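Local coordinates for protein amidohydrolase (PDB 3OVG) that hydrolyses 1,4-lactones, including the 5-phosphates of D-xylono- and L-arabino-1,4-lactone, with the help of two zinc ions per subunit, at residues Gln213-Asn218 and Thr236-Gly241. Sequence-based numbering, arbitrary orientation.
With ZN (zinc ion), chain H.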
loop_
_atom_site.group_PDB
_atom_site.type_symbol
_atom_site.label_atom_id
_atom_site.label_comp_id
_atom_site.label_asym_id
_atom_site.label_seq_id
_atom_site.Cartn_x
_atom_site.Cartn_y
_atom_site.Cartn_z
ATOM N N GLN A 213 -36.907 0.696 6.465
ATOM C CA GLN A 213 -35.891 0.188 7.384
ATOM C C GLN A 213 -34.544 0.889 7.199
ATOM O O GLN A 213 -34.120 1.209 6.051
ATOM C CB GLN A 213 -35.673 -1.297 7.156
ATOM C CG GLN A 213 -36.765 -2.195 7.709
ATOM C CD GLN A 213 -36.544 -3.631 7.293
ATOM O OE1 GLN A 213 -36.893 -4.013 6.167
ATOM N NE2 GLN A 213 -35.967 -4.443 8.197
ATOM N N ILE A 214 -33.866 1.118 8.324
ATOM C CA ILE A 214 -32.524 1.657 8.280
ATOM C C ILE A 214 -31.527 0.672 8.896
ATOM O O ILE A 214 -31.639 0.322 10.070
ATOM C CB ILE A 214 -32.419 3.033 8.958
ATOM C CG1 ILE A 214 -33.377 4.031 8.297
ATOM C CG2 ILE A 214 -30.976 3.558 8.832
ATOM C CD1 ILE A 214 -33.188 5.451 8.804
ATOM N N SER A 215 -30.544 0.240 8.107
ATOM C CA SER A 215 -29.616 -0.819 8.542
ATOM C C SER A 215 -28.339 -0.260 9.177
ATOM O O SER A 215 -27.979 0.903 8.940
ATOM C CB SER A 215 -29.237 -1.720 7.345
ATOM O OG SER A 215 -30.017 -2.905 7.320
ATOM N N HIS A 216 -27.664 -1.125 9.943
ATOM C CA HIS A 216 -26.333 -0.907 10.549
ATOM C C HIS A 216 -26.225 0.061 11.737
ATOM O O HIS A 216 -25.118 0.473 12.096
ATOM C CB HIS A 216 -25.283 -0.546 9.515
ATOM C CG HIS A 216 -25.365 -1.368 8.280
ATOM N ND1 HIS A 216 -25.482 -2.741 8.308
ATOM C CD2 HIS A 216 -25.354 -1.016 6.974
ATOM C CE1 HIS A 216 -25.573 -3.198 7.075
ATOM N NE2 HIS A 216 -25.486 -2.173 6.246
ATOM N N LEU A 217 -27.335 0.374 12.386
ATOM C CA LEU A 217 -27.235 1.268 13.517
ATOM C C LEU A 217 -26.418 0.576 14.614
ATOM O O LEU A 217 -25.891 1.240 15.495
ATOM C CB LEU A 217 -28.615 1.651 14.054
ATOM C CG LEU A 217 -29.279 2.869 13.394
ATOM C CD1 LEU A 217 -28.490 4.147 13.747
ATOM C CD2 LEU A 217 -29.425 2.683 11.900
ATOM N N ASN A 218 -26.330 -0.753 14.560
ATOM C CA ASN A 218 -25.503 -1.499 15.520
ATOM C C ASN A 218 -24.033 -1.044 15.556
ATOM O O ASN A 218 -23.315 -1.278 16.550
ATOM C CB ASN A 218 -25.596 -2.998 15.224
ATOM C CG ASN A 218 -25.483 -3.282 13.745
ATOM O OD1 ASN A 218 -26.436 -3.058 12.988
ATOM N ND2 ASN A 218 -24.288 -3.740 13.305
ATOM N N THR A 236 -38.039 1.980 11.115
ATOM C CA THR A 236 -37.637 0.736 11.793
ATOM C C THR A 236 -36.116 0.576 11.616
ATOM O O THR A 236 -35.555 0.821 10.519
ATOM C CB THR A 236 -38.423 -0.473 11.209
ATOM O OG1 THR A 236 -39.816 -0.294 11.464
ATOM C CG2 THR A 236 -37.948 -1.837 11.760
ATOM N N LEU A 237 -35.451 0.233 12.711
ATOM C CA LEU A 237 -34.013 -0.020 12.707
ATOM C C LEU A 237 -33.787 -1.503 12.437
ATOM O O LEU A 237 -34.264 -2.336 13.186
ATOM C CB LEU A 237 -33.375 0.396 14.064
ATOM C CG LEU A 237 -33.668 1.844 14.496
ATOM C CD1 LEU A 237 -32.969 2.271 15.800
ATOM C CD2 LEU A 237 -33.358 2.832 13.337
ATOM N N CYS A 238 -33.105 -1.826 11.338
ATOM C CA CYS A 238 -32.707 -3.201 11.044
ATOM C C CYS A 238 -31.301 -3.433 11.566
ATOM O O CYS A 238 -30.340 -2.977 10.988
ATOM C CB CYS A 238 -32.753 -3.504 9.540
ATOM S SG CYS A 238 -32.297 -5.233 9.160
ATOM N N PHE A 239 -31.171 -4.148 12.678
ATOM C CA PHE A 239 -29.851 -4.402 13.218
ATOM C C PHE A 239 -29.203 -5.612 12.603
ATOM O O PHE A 239 -29.828 -6.671 12.514
ATOM C CB PHE A 239 -29.931 -4.633 14.740
ATOM C CG PHE A 239 -30.279 -3.415 15.499
ATOM C CD1 PHE A 239 -29.359 -2.371 15.610
ATOM C CD2 PHE A 239 -31.523 -3.285 16.106
ATOM C CE1 PHE A 239 -29.671 -1.225 16.335
ATOM C CE2 PHE A 239 -31.839 -2.134 16.822
ATOM C CZ PHE A 239 -30.911 -1.106 16.929
ATOM N N ASP A 240 -27.926 -5.495 12.249
ATOM C CA ASP A 240 -27.103 -6.698 12.217
ATOM C C ASP A 240 -26.133 -6.565 13.404
ATOM O O ASP A 240 -26.425 -5.807 14.332
ATOM C CB ASP A 240 -26.402 -6.833 10.878
ATOM C CG ASP A 240 -25.485 -5.676 10.613
ATOM O OD1 ASP A 240 -24.262 -5.888 10.701
ATOM O OD2 ASP A 240 -25.981 -4.561 10.327
ATOM N N GLY A 241 -25.001 -7.278 13.391
ATOM C CA GLY A 241 -24.029 -7.196 14.487
ATOM C C GLY A 241 -23.680 -8.478 15.247
ATOM O O GLY A 241 -22.578 -8.621 15.800
HETATM ZN ZN ZN H . -24.689 -2.514 4.020
HETATM O O HOH W 1 -29.855 -0.702 12.189
HETATM O O HOH W 2 -28.859 -4.884 8.700
HETATM O O HOH W 3 -23.753 -4.711 4.690
#
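I214 and L237 pair at the heart of two neighbouring parallel strands of the phosphotriesterase-type TIM barrel, joined by helix 223-233 in a beta-alpha-beta crossover. I214 N donates to T236 O (2.8 Å), and I214 O accepts C238 N-H. Toward the barrel interior, C238 CB fills the notch between S215 OG and Q213 NE2, 3.6 Å from each; SG, anti to its backbone N (chi1 -179°), continues past the same two atoms. H26 and water 2 hold S215 OG, and T270 holds Q213 NE2. Toward helix 223-233, the L217 side chain crosses that of L237 at about a right angle, L217 CG 4.1 Å from L237 CD2, while L217 CB leans on F239 CE1. Where the strands part, water 1 bridges them, donating to I214 O and, weakly, to C238 O, and accepting L217 N-H (2.7 Å). Beyond it N218 reaches across to the turn after strand 236-239: its backbone N sits at the F239 ring edge, and OD1 accepts D240 N-H (3.0 Å) from above the carbonyl plane. The H216 ring reaches the metal centre. S215 CB lies over the middle of one face of its imidazole, NE2 binds zinc (2.4 Å), and the second-shell carboxylate of D240, turned 86° from the ring, probably steadies it: D240 OD2 takes ND1-H of H216 on its syn side at 2.8 Å, almost in the ring plane though 34° out of the carboxylate plane.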